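Side-chain contacts in aspartate aminotransferase (Rhodobacter sphaeroides, PDB 3NRA), which probably catalyses the pyridoxal 5'-phosphate-dependent transfer of an amino group from L-aspartate to 2-oxoglutarate, giving oxaloacetate and L-glutamate: residues A35-R40 with I398-E403; I107-Q112 with K277-V282; V119-A124 with A273-L278; V153-V158 with A192-S197; R332-Q335 with Y339-P342. All blocks are in the same frame, centred on the assembly; numbering follows the deposited sequence. Where two conformers were deposited one is given.

Contact 1 (A35-R40 with I398-E403); sequences APIEGR and IVTLVE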
# COMPACT_ATOMS: atom_id res chain seq x y z
N ALA B 35 12.99 -42.02 -2.30
CA ALA B 35 11.70 -41.58 -2.84
C ALA B 35 11.04 -40.56 -1.88
O ALA B 35 11.52 -40.35 -0.76
CB ALA B 35 10.75 -42.81 -3.06
N PRO B 36 9.93 -39.92 -2.33
CA PRO B 36 9.18 -39.02 -1.43
C PRO B 36 8.60 -39.71 -0.19
O PRO B 36 8.51 -40.94 -0.15
CB PRO B 36 8.05 -38.48 -2.33
CG PRO B 36 8.58 -38.56 -3.73
CD PRO B 36 9.41 -39.86 -3.73
N ILE B 37 8.26 -38.92 0.81
CA ILE B 37 7.58 -39.41 2.01
C ILE B 37 6.11 -38.91 1.97
O ILE B 37 5.86 -37.71 1.98
CB ILE B 37 8.27 -38.86 3.28
CG1 ILE B 37 9.76 -39.24 3.33
CG2 ILE B 37 7.61 -39.38 4.54
CD1 ILE B 37 10.51 -38.44 4.42
N GLU B 38 5.17 -39.86 1.90
CA GLU B 38 3.74 -39.54 1.78
C GLU B 38 3.26 -38.76 3.02
O GLU B 38 3.79 -38.89 4.08
CB GLU B 38 2.90 -40.83 1.58
CG GLU B 38 3.22 -41.62 0.24
CD GLU B 38 2.35 -42.91 0.05
OE1 GLU B 38 1.18 -42.95 0.51
OE2 GLU B 38 2.85 -43.86 -0.59
N GLY B 39 2.26 -37.89 2.82
CA GLY B 39 1.63 -37.13 3.92
C GLY B 39 1.02 -35.82 3.43
O GLY B 39 1.30 -35.40 2.31
N ARG B 40 0.19 -35.19 4.25
CA ARG B 40 -0.49 -33.95 3.85
C ARG B 40 0.54 -32.81 3.72
O ARG B 40 1.29 -32.58 4.65
CB ARG B 40 -1.58 -33.55 4.85
CG ARG B 40 -2.42 -32.32 4.42
CD ARG B 40 -3.53 -31.97 5.48
NE ARG B 40 -4.50 -33.08 5.66
CZ ARG B 40 -5.61 -33.28 4.91
NH1 ARG B 40 -5.94 -32.46 3.90
NH2 ARG B 40 -6.39 -34.33 5.18
N ILE B 398 10.35 -33.70 8.02
CA ILE B 398 11.56 -32.85 7.92
C ILE B 398 12.75 -33.57 8.54
O ILE B 398 13.82 -33.67 7.92
CB ILE B 398 11.42 -31.48 8.62
CG1 ILE B 398 10.35 -30.62 7.94
CG2 ILE B 398 12.80 -30.71 8.60
CD1 ILE B 398 10.19 -29.16 8.54
N VAL B 399 12.56 -34.07 9.77
CA VAL B 399 13.68 -34.67 10.51
C VAL B 399 14.12 -36.00 9.89
O VAL B 399 15.32 -36.24 9.78
CB VAL B 399 13.40 -34.83 12.03
CG1 VAL B 399 13.07 -33.45 12.67
CG2 VAL B 399 12.33 -35.82 12.28
N THR B 400 13.16 -36.82 9.40
CA THR B 400 13.46 -38.02 8.58
C THR B 400 14.40 -37.67 7.39
O THR B 400 15.42 -38.34 7.17
CB THR B 400 12.17 -38.66 8.03
OG1 THR B 400 11.33 -39.05 9.10
CG2 THR B 400 12.50 -39.90 7.16
N LEU B 401 14.09 -36.58 6.68
CA LEU B 401 14.94 -36.12 5.57
C LEU B 401 16.25 -35.51 6.03
O LEU B 401 17.27 -35.71 5.37
CB LEU B 401 14.19 -35.14 4.65
CG LEU B 401 13.13 -35.81 3.75
CD1 LEU B 401 12.57 -34.87 2.72
CD2 LEU B 401 13.67 -37.06 3.07
N VAL B 402 16.24 -34.81 7.16
CA VAL B 402 17.51 -34.40 7.78
C VAL B 402 18.42 -35.63 8.05
O VAL B 402 19.61 -35.60 7.77
CB VAL B 402 17.29 -33.55 9.04
CG1 VAL B 402 18.60 -33.39 9.84
CG2 VAL B 402 16.73 -32.20 8.64
N GLU B 403 17.83 -36.73 8.52
CA GLU B 403 18.59 -37.96 8.75
C GLU B 403 19.08 -38.56 7.44
O GLU B 403 20.24 -38.97 7.33
CB GLU B 403 17.77 -38.99 9.55
CG GLU B 403 17.41 -38.48 11.00
CD GLU B 403 16.24 -39.25 11.68
OE1 GLU B 403 15.76 -40.28 11.11
OE2 GLU B 403 15.83 -38.83 12.79
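Ile-37 carries this contact through one methyl group, a compact example of a loop packed on a helix through one side chain. Its CD1 touches two consecutive residues of helix 388-404. It meets Leu-401 tip to tip, 3.7 Å from CD2, and approaches Thr-400 at a slant, 3.7 Å from CG2. The torsions explain the reach: CG1 stands beside the backbone N (chi1 -57°) and the chain then runs on extended (chi2 168°), so CD1 becomes the leading atom. Thr-400 is divided between two roles, with CG2 offered to Ile-37 while OG1 bonds to the carbonyl O of Arg-396, one turn back in the same helix.

No hydrogen bond joins the two segments directly, but arginines of the helix take up loop carbonyls on both sides of Ile-37 in the sequence: Arg-404 bonds to Ala-35 O and Arg-397 to Arg-40 O. Both arginines also pack against the Ile-37 side chain.

The loop leads into strand 42-43 at the margin of the smaller, four-stranded sheet. Backbone bonding between Ile-37 and Gln-361 ties it to helix 351-362, and Leu-401 rests on Gln-361 and Ala-362, which places the contact where loop, helix 388-404 and helix 351-362 converge.

Contact 2 (I107-Q112 with K277-V282); sequences ITPGTQ and KLQAIV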
# COMPACT_ATOMS: atom_id res chain seq x y z
N ILE B 107 -3.34 4.47 10.67
CA ILE B 107 -3.75 3.18 10.18
C ILE B 107 -3.24 2.96 8.75
O ILE B 107 -3.43 3.81 7.88
CB ILE B 107 -5.26 3.03 10.14
CG1 ILE B 107 -5.87 3.34 11.54
CG2 ILE B 107 -5.64 1.59 9.67
CD1 ILE B 107 -7.43 3.26 11.58
N THR B 108 -2.65 1.78 8.51
CA THR B 108 -1.80 1.52 7.33
C THR B 108 -2.20 0.21 6.63
O THR B 108 -2.88 -0.66 7.25
CB THR B 108 -0.32 1.37 7.73
OG1 THR B 108 -0.21 0.34 8.71
CG2 THR B 108 0.26 2.68 8.31
N PRO B 109 -1.77 0.03 5.35
CA PRO B 109 -1.98 -1.25 4.65
C PRO B 109 -1.05 -2.35 5.18
O PRO B 109 0.07 -2.56 4.66
CB PRO B 109 -1.70 -0.91 3.19
CG PRO B 109 -0.86 0.37 3.23
CD PRO B 109 -1.25 1.09 4.45
N GLY B 110 -1.51 -3.04 6.23
CA GLY B 110 -0.71 -4.03 6.92
C GLY B 110 0.30 -3.34 7.81
O GLY B 110 0.49 -2.09 7.75
N THR B 111 0.91 -4.11 8.69
CA THR B 111 2.07 -3.66 9.41
C THR B 111 3.25 -3.47 8.44
O THR B 111 4.13 -2.61 8.69
CB THR B 111 2.44 -4.64 10.56
OG1 THR B 111 1.38 -4.64 11.50
CG2 THR B 111 3.68 -4.22 11.28
N GLN B 112 3.26 -4.22 7.33
CA GLN B 112 4.24 -3.94 6.25
C GLN B 112 4.09 -2.50 5.77
O GLN B 112 5.09 -1.80 5.58
CB GLN B 112 4.08 -4.90 5.06
CG GLN B 112 5.20 -4.80 4.00
CD GLN B 112 6.59 -5.10 4.59
OE1 GLN B 112 6.77 -6.09 5.30
NE2 GLN B 112 7.57 -4.24 4.28
N LYS B 277 1.76 12.03 5.36
CA LYS B 277 1.94 12.77 4.12
C LYS B 277 2.37 11.82 3.01
O LYS B 277 1.82 11.86 1.90
CB LYS B 277 2.97 13.90 4.30
CG LYS B 277 2.44 15.11 5.06
CD LYS B 277 3.58 15.84 5.81
CE LYS B 277 3.27 17.32 6.10
NZ LYS B 277 4.09 18.25 5.20
N LEU B 278 3.27 10.90 3.33
CA LEU B 278 3.70 9.92 2.36
C LEU B 278 2.58 8.92 1.98
O LEU B 278 2.43 8.60 0.81
CB LEU B 278 4.94 9.20 2.84
CG LEU B 278 5.52 8.12 1.93
CD1 LEU B 278 5.70 8.60 0.51
CD2 LEU B 278 6.84 7.64 2.49
N GLN B 279 1.81 8.45 2.96
CA GLN B 279 0.73 7.48 2.68
C GLN B 279 -0.24 7.99 1.60
O GLN B 279 -0.74 7.21 0.78
CB GLN B 279 -0.07 7.13 3.95
CG GLN B 279 -1.26 6.20 3.69
CD GLN B 279 -1.52 5.21 4.81
OE1 GLN B 279 -0.91 4.14 4.87
NE2 GLN B 279 -2.44 5.56 5.72
N ALA B 280 -0.52 9.29 1.62
CA ALA B 280 -1.35 9.90 0.64
C ALA B 280 -0.91 9.52 -0.78
O ALA B 280 -1.76 9.18 -1.59
CB ALA B 280 -1.38 11.47 0.83
N ILE B 281 0.39 9.51 -1.05
CA ILE B 281 0.88 9.23 -2.40
C ILE B 281 1.34 7.78 -2.62
O ILE B 281 1.53 7.36 -3.77
CB ILE B 281 1.98 10.25 -2.89
CG1 ILE B 281 3.27 10.14 -2.08
CG2 ILE B 281 1.42 11.71 -2.85
CD1 ILE B 281 4.30 11.18 -2.46
N VAL B 282 1.44 6.99 -1.54
CA VAL B 282 1.76 5.57 -1.65
C VAL B 282 0.52 4.75 -2.00
O VAL B 282 0.59 3.86 -2.88
CB VAL B 282 2.42 5.02 -0.33
CG1 VAL B 282 2.53 3.48 -0.37
CG2 VAL B 282 3.80 5.63 -0.15
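The amide of Gln-279 meets the chain at Ile-107 to Pro-109 with two different ends, its nitrogen bonded to a backbone carbonyl and its oxygen set against carbon. NE2 donates to Ile-107 O over 3.0 Å, nearly straight at 169°, and that oxygen lies 5° out of the amide plane. Gln-279 CG points away from its backbone N (chi1 176°) and a bend at the second torsion brings the amide there. OE1 comes 3.1 Å from Pro-109 CD and 3.7 Å from Thr-108 CA. Proline and glutamine run past each other in opposite senses; Thr-108 stands roughly at right angles. NE2 also bonds to Tyr-77 O, so two carbonyls grip one nitrogen and fix the rotation of the amide.

Residues 107-112 form the strand-to-helix turn that cradles the cofactor phosphate, as in fold-type I aminotransferases: backbone N atoms of Thr-111 and Gln-112 bond to phosphate oxygens of the modified lysine at position 253. Replacing Gln-279 with an alanine would probably leave the carbonyls of Ile-107 and Tyr-77 without this shared donor and open a gap beside Pro-109. Pro-109 centres an inverse gamma turn, braced where Thr-108 OG1 donates to Gly-110 O at 2.7 Å.

Contact 3 (V119-A124 with A273-L278); sequences VAATVA and ARMEKL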
# COMPACT_ATOMS: atom_id res chain seq x y z
N VAL B 119 10.25 3.62 7.78
CA VAL B 119 11.62 3.71 7.27
C VAL B 119 11.74 4.92 6.31
O VAL B 119 12.73 5.67 6.36
CB VAL B 119 12.05 2.42 6.59
CG1 VAL B 119 13.47 2.56 6.01
CG2 VAL B 119 11.96 1.22 7.59
N ALA B 120 10.73 5.11 5.45
CA ALA B 120 10.73 6.25 4.49
C ALA B 120 10.79 7.58 5.20
O ALA B 120 11.47 8.50 4.75
CB ALA B 120 9.50 6.20 3.60
N ALA B 121 10.08 7.68 6.33
CA ALA B 121 10.03 8.92 7.14
C ALA B 121 11.28 9.17 8.02
O ALA B 121 11.42 10.25 8.61
CB ALA B 121 8.80 8.91 7.99
N THR B 122 12.18 8.18 8.12
CA THR B 122 13.30 8.27 9.04
C THR B 122 14.69 8.06 8.41
O THR B 122 15.68 8.47 9.00
CB THR B 122 13.12 7.29 10.23
OG1 THR B 122 13.05 5.94 9.75
CG2 THR B 122 11.86 7.62 11.02
N VAL B 123 14.77 7.46 7.22
CA VAL B 123 16.06 7.17 6.59
C VAL B 123 16.25 7.98 5.28
O VAL B 123 15.46 7.88 4.35
CB VAL B 123 16.24 5.68 6.31
CG1 VAL B 123 17.61 5.42 5.69
CG2 VAL B 123 16.03 4.84 7.62
N ALA B 124 17.25 8.83 5.27
CA ALA B 124 17.65 9.54 4.07
C ALA B 124 18.89 8.89 3.49
O ALA B 124 19.57 8.11 4.15
CB ALA B 124 17.94 11.01 4.39
N ALA B 273 3.39 12.28 11.40
CA ALA B 273 2.94 13.31 10.43
C ALA B 273 3.61 13.12 9.03
O ALA B 273 2.95 13.21 8.00
CB ALA B 273 3.19 14.76 10.98
N ARG B 274 4.91 12.83 9.03
CA ARG B 274 5.62 12.49 7.78
C ARG B 274 5.04 11.24 7.10
O ARG B 274 4.78 11.26 5.90
CB ARG B 274 7.10 12.33 8.04
CG ARG B 274 7.80 13.65 8.42
CD ARG B 274 9.27 13.60 8.16
NE ARG B 274 10.01 12.77 9.10
CZ ARG B 274 10.85 13.21 10.06
NH1 ARG B 274 11.06 14.51 10.28
NH2 ARG B 274 11.49 12.32 10.82
N MSE B 275 4.79 10.18 7.89
CA MSE B 275 4.25 8.92 7.36
C MSE B 275 2.85 9.13 6.72
O MSE B 275 2.51 8.49 5.73
CB MSE B 275 4.14 7.87 8.48
CG MSE B 275 5.49 7.42 9.09
SE MSE B 275 5.26 6.33 10.67
CE MSE B 275 4.33 4.89 9.82
N GLU B 276 2.07 10.04 7.32
CA GLU B 276 0.73 10.43 6.82
C GLU B 276 0.83 11.10 5.47
O GLU B 276 0.07 10.80 4.56
CB GLU B 276 0.07 11.40 7.80
CG GLU B 276 -1.38 11.79 7.44
CD GLU B 276 -1.51 13.07 6.63
OE1 GLU B 276 -1.21 14.15 7.17
OE2 GLU B 276 -1.94 12.99 5.47
N LYS B 277 1.76 12.03 5.36
CA LYS B 277 1.94 12.77 4.12
C LYS B 277 2.37 11.82 3.01
O LYS B 277 1.82 11.86 1.90
CB LYS B 277 2.97 13.90 4.30
CG LYS B 277 2.44 15.11 5.06
CD LYS B 277 3.58 15.84 5.81
CE LYS B 277 3.27 17.32 6.10
NZ LYS B 277 4.09 18.25 5.20
N LEU B 278 3.27 10.90 3.33
CA LEU B 278 3.70 9.92 2.36
C LEU B 278 2.58 8.92 1.98
O LEU B 278 2.43 8.60 0.81
CB LEU B 278 4.94 9.20 2.84
CG LEU B 278 5.52 8.12 1.93
CD1 LEU B 278 5.70 8.60 0.51
CD2 LEU B 278 6.84 7.64 2.49
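Ala-121 is held by Arg-274 at its carbonyl and by carbon at its methyl. NE of Arg-274 stands 2.9 Å from Ala-121 O and NH2 of the same guanidinium 3.0 Å from it, but both hydrogen bonds are weak, bent to about 127° and 125°, because two neighbouring N-H groups share one acceptor that lies obliquely to the guanidinium. The Ala-121 methyl meanwhile sits 3.8 Å from Arg-274 CB and equally far from CG of Met-275, a selenomethionine in this crystal. Ala-120 CB faces CD2 of Leu-278; their 3.2 Å separation is tighter than normal van der Waals contact, and its exact value is doubtful.

The arginine's own conformation sets it in place: CG lies beside the backbone N (chi1 -68°) and the chain bends at its third torsion, carrying the guanidinium to the oxygen end of the Ala-121 carbonyl. A leucine in place of Arg-274 would still meet the Ala-121 methyl through CB but would probably leave the carbonyl without its charged partner.

In the second shell, Val-119 O accepts from both Thr-122 N and Val-123 N, and Thr-122 OG1 bonds to Ala-118 O, which shape the turn that presents Ala-121. Leu-117 lies against Met-275 and Leu-278. Phe-8 of the second subunit packs on Ala-121, Arg-274 and Leu-278, so the seam is covered across the dimer interface. The arrangement is close packing of the C-terminal end of helix 110-120 and the residues after it on helix 269-282, with small alanines at the seam, in the large domain of a fold-type I, pyridoxal-phosphate-dependent enzyme.

Contact 4 (V153-V158 with A192-S197); sequences VQLDYV and AGVVYS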
# COMPACT_ATOMS: atom_id res chain seq x y z
N VAL B 153 23.79 -5.49 13.79
CA VAL B 153 23.92 -5.79 15.19
C VAL B 153 23.58 -7.26 15.34
O VAL B 153 22.46 -7.68 15.00
CB VAL B 153 22.95 -4.97 16.01
CG1 VAL B 153 23.11 -5.27 17.53
CG2 VAL B 153 23.13 -3.44 15.72
N GLN B 154 24.52 -8.06 15.84
CA GLN B 154 24.31 -9.51 15.97
C GLN B 154 23.26 -9.80 17.03
O GLN B 154 23.28 -9.20 18.12
CB GLN B 154 25.65 -10.20 16.33
CG GLN B 154 25.60 -11.72 16.36
CD GLN B 154 25.32 -12.33 14.98
OE1 GLN B 154 25.83 -11.88 13.96
NE2 GLN B 154 24.48 -13.33 14.96
N LEU B 155 22.33 -10.69 16.70
CA LEU B 155 21.50 -11.37 17.69
C LEU B 155 22.14 -12.71 17.96
O LEU B 155 22.03 -13.60 17.13
CB LEU B 155 20.05 -11.57 17.19
CG LEU B 155 19.00 -12.11 18.18
CD1 LEU B 155 18.77 -11.12 19.32
CD2 LEU B 155 17.65 -12.44 17.47
N ASP B 156 22.77 -12.85 19.13
CA ASP B 156 23.38 -14.09 19.51
C ASP B 156 22.33 -14.96 20.21
O ASP B 156 22.41 -15.23 21.40
CB ASP B 156 24.63 -13.84 20.40
CG ASP B 156 25.85 -13.36 19.59
OD1 ASP B 156 26.20 -14.02 18.59
OD2 ASP B 156 26.43 -12.31 19.93
N TYR B 157 21.33 -15.37 19.44
CA TYR B 157 20.16 -16.09 19.97
C TYR B 157 20.46 -17.55 20.24
O TYR B 157 19.70 -18.20 20.96
CB TYR B 157 18.95 -15.99 19.01
CG TYR B 157 19.13 -16.74 17.70
CD1 TYR B 157 19.83 -16.18 16.63
CD2 TYR B 157 18.57 -18.01 17.52
CE1 TYR B 157 20.03 -16.89 15.43
CE2 TYR B 157 18.75 -18.72 16.33
CZ TYR B 157 19.49 -18.15 15.29
OH TYR B 157 19.67 -18.83 14.14
N VAL B 158 21.55 -18.10 19.64
CA VAL B 158 21.88 -19.51 19.83
C VAL B 158 22.53 -19.72 21.20
O VAL B 158 23.75 -19.42 21.41
CB VAL B 158 22.76 -20.09 18.72
CG1 VAL B 158 23.09 -21.54 19.04
CG2 VAL B 158 22.02 -20.01 17.35
N ALA B 192 13.18 -15.82 14.73
CA ALA B 192 13.54 -16.76 15.84
C ALA B 192 12.42 -16.94 16.93
O ALA B 192 12.40 -17.94 17.64
CB ALA B 192 14.86 -16.34 16.48
N GLY B 193 11.54 -15.95 17.05
CA GLY B 193 10.42 -16.00 18.04
C GLY B 193 10.84 -15.67 19.46
O GLY B 193 10.04 -15.80 20.39
N VAL B 194 12.09 -15.22 19.63
CA VAL B 194 12.58 -14.80 20.94
C VAL B 194 12.10 -13.36 21.26
O VAL B 194 11.94 -12.53 20.37
CB VAL B 194 14.13 -14.89 21.04
CG1 VAL B 194 14.59 -16.33 20.83
CG2 VAL B 194 14.79 -13.95 20.06
N VAL B 195 11.91 -13.11 22.54
CA VAL B 195 11.37 -11.83 23.02
C VAL B 195 12.48 -11.16 23.80
O VAL B 195 13.20 -11.82 24.52
CB VAL B 195 10.14 -12.08 23.96
CG1 VAL B 195 9.82 -10.85 24.78
CG2 VAL B 195 8.91 -12.54 23.11
N TYR B 196 12.63 -9.86 23.64
CA TYR B 196 13.74 -9.15 24.31
C TYR B 196 13.42 -9.02 25.80
O TYR B 196 12.29 -8.79 26.15
CB TYR B 196 13.97 -7.78 23.68
CG TYR B 196 14.63 -7.85 22.30
CD1 TYR B 196 13.94 -8.33 21.19
CD2 TYR B 196 15.93 -7.44 22.12
CE1 TYR B 196 14.54 -8.41 19.95
CE2 TYR B 196 16.54 -7.52 20.86
CZ TYR B 196 15.84 -8.00 19.79
OH TYR B 196 16.44 -8.06 18.55
N SER B 197 14.40 -9.25 26.65
CA SER B 197 14.22 -9.14 28.11
C SER B 197 13.97 -7.69 28.53
O SER B 197 14.26 -6.76 27.77
CB SER B 197 15.46 -9.65 28.85
OG SER B 197 16.54 -8.73 28.68
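Leu-155 projects as a two-pronged bump into the hollow between Val-194 and Tyr-196. One prong, CD2, lies 4.1 Å from Val-194 CG2, the two side chains running side by side in opposite senses. The other, CD1, comes 3.9 Å from Tyr-196 OH, and here leucine and tyrosine pass at a slant, with the methyl oblique to the ring. The fork is aimed by the first torsion of Leu-155, which sends CG away from the backbone N (chi1 -172°).

A second bump is the methyl of Ala-192, which lies over one face of the Tyr-157 ring, 4.2 Å from CD2. The opposite face receives CG2 of Val-158, 3.6 Å above the plane and displaced toward the rim, and the ring is thus flanked by a methyl group on each side.

These pairs join the end of strand 149-154, at one margin of the large seven-stranded sheet, to the loop that leaves strand 182-186 for helix 198-211. Strand 128-133 lies between those two strands, and its Val-132 touches both Leu-155 and Tyr-196, so the contact arches over a middle strand. Tyr-196 is further set by an edge-to-face meeting with Phe-185.

Around the bumps, the backbone is kinked. Asp-156 centres an inverse gamma turn, with a weak bond of 3.0 Å from Tyr-157 N to Leu-155 O. Within its own loop, Ala-192 N bonds to Asn-189 OD1, and Ser-197 N-caps the following helix, where its partner Glu-200 is consistent with a capping box.

Contact 5 (R332-Q335 with Y339-P342); sequences RTPQ and YLFP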
# COMPACT_ATOMS: atom_id res chain seq x y z
N ARG B 332 15.51 -22.19 19.48
CA ARG B 332 15.05 -21.46 20.64
C ARG B 332 13.57 -21.69 20.81
O ARG B 332 12.83 -21.77 19.81
CB ARG B 332 15.32 -19.93 20.53
CG ARG B 332 16.81 -19.49 20.83
CD ARG B 332 17.18 -19.65 22.29
NE ARG B 332 16.40 -18.76 23.13
CZ ARG B 332 16.70 -17.49 23.39
NH1 ARG B 332 17.81 -16.94 22.90
NH2 ARG B 332 15.89 -16.75 24.14
N THR B 333 13.13 -21.78 22.06
CA THR B 333 11.71 -21.74 22.37
C THR B 333 11.16 -20.40 22.00
O THR B 333 11.60 -19.39 22.55
CB THR B 333 11.46 -21.94 23.85
OG1 THR B 333 12.14 -23.12 24.29
CG2 THR B 333 9.92 -22.09 24.14
N PRO B 334 10.16 -20.37 21.08
CA PRO B 334 9.48 -19.10 20.82
C PRO B 334 8.69 -18.62 22.04
O PRO B 334 8.10 -19.42 22.75
CB PRO B 334 8.49 -19.45 19.67
CG PRO B 334 8.91 -20.75 19.17
CD PRO B 334 9.60 -21.46 20.26
N GLN B 335 8.74 -17.31 22.30
CA GLN B 335 8.16 -16.73 23.51
C GLN B 335 6.94 -15.84 23.20
O GLN B 335 6.08 -15.63 24.04
CB GLN B 335 9.22 -15.94 24.24
CG GLN B 335 10.33 -16.86 24.84
CD GLN B 335 11.61 -16.11 25.22
OE1 GLN B 335 12.17 -15.33 24.42
NE2 GLN B 335 12.12 -16.40 26.42
N TYR B 339 6.61 -18.23 14.98
CA TYR B 339 7.82 -18.61 14.24
C TYR B 339 8.77 -19.52 15.05
O TYR B 339 9.01 -19.28 16.22
CB TYR B 339 8.56 -17.39 13.78
CG TYR B 339 7.77 -16.57 12.79
CD1 TYR B 339 7.29 -17.15 11.60
CD2 TYR B 339 7.51 -15.23 13.03
CE1 TYR B 339 6.57 -16.40 10.69
CE2 TYR B 339 6.78 -14.48 12.13
CZ TYR B 339 6.31 -15.08 10.95
OH TYR B 339 5.56 -14.34 10.06
N LEU B 340 9.25 -20.59 14.41
CA LEU B 340 10.38 -21.38 14.87
C LEU B 340 11.50 -21.30 13.83
O LEU B 340 11.25 -21.37 12.61
CB LEU B 340 10.00 -22.83 15.04
CG LEU B 340 9.23 -23.32 16.25
CD1 LEU B 340 8.42 -24.60 15.86
CD2 LEU B 340 10.16 -23.63 17.38
N PHE B 341 12.73 -21.23 14.31
CA PHE B 341 13.88 -21.07 13.47
C PHE B 341 14.96 -22.13 13.83
O PHE B 341 15.98 -21.80 14.42
CB PHE B 341 14.39 -19.65 13.65
CG PHE B 341 15.31 -19.17 12.59
CD1 PHE B 341 14.92 -19.19 11.25
CD2 PHE B 341 16.52 -18.60 12.92
CE1 PHE B 341 15.74 -18.69 10.28
CE2 PHE B 341 17.36 -18.11 11.94
CZ PHE B 341 16.95 -18.15 10.61
N PRO B 342 14.72 -23.40 13.46
CA PRO B 342 15.70 -24.42 13.74
C PRO B 342 16.99 -24.29 12.92
O PRO B 342 16.93 -23.99 11.73
CB PRO B 342 14.96 -25.71 13.41
CG PRO B 342 13.92 -25.32 12.51
CD PRO B 342 13.47 -24.00 13.00
O HOH W 1 15.80 -20.70 17.00
O HOH W 2 13.10 -20.51 17.28
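A tight reversal leading into strand 339-340, an edge strand of the small four-stranded sheet, brings Arg-332 opposite Phe-341 and Pro-334 opposite Leu-340. Their backbones do not bond directly. Instead, two waters stand between Arg-332 and Phe-341, whose CA atoms are 7.3 Å apart. One accepts from Arg-332 N at 2.9 Å and donates to Phe-341 O at 2.8 Å; the other donates to Arg-332 O at 2.8 Å and accepts from Phe-341 N at 3.1 Å. This is the pattern of a hydrogen-bonded antiparallel pair, each bond lengthened by one water, and all four backbone groups of the pair are satisfied.

Nearer the turn, direct carbon packing takes over. The ring of Pro-334 meets Leu-340 at a slant, with CG and CD both 3.6 Å from CD2 of the leucine. The same CG comes 3.3 Å from Tyr-339 O, so the proline rests partly on carbon and partly on a carbonyl. Leu-340 has CG beside its backbone N (chi1 -79°), which brings CD2 against CG and CD of the proline, while Leu-319 and Leu-320 of helix 304-324 pack against the same side chain.

Leu-340 pairs by backbone with Leu-382 of strand 380-383. Tyr-339 sends its OH to NZ of the cofactor-bearing lysine at position 253, linking this edge to the active site. Arg-332 turns away from the pair, its NH2 bonded to Arg-164 O and its NH1 to Tyr-157 O.

How the contacts relate
Contact 1 closes the longest loop along the chain, and the other four lie within it in sequence. Contact 4 falls between the two segments of contacts 2 and 3, and contact 5 follows after all three have closed. Contacts 2 and 3, centres about 10 Å apart, share Lys-277 and Leu-278 and touch the second subunit: contact 3 packs the end of helix 110-120 on helix 269-282, and contact 2 joins the latter helix to the turn leading into 110-120. Contacts 4 and 5, also about 10 Å between centres, meet directly and bridge the large and small sheets. Contact 1 lies about 42 Å from contact 2 between centres, far from the dimer interface that contacts 2 and 3 line.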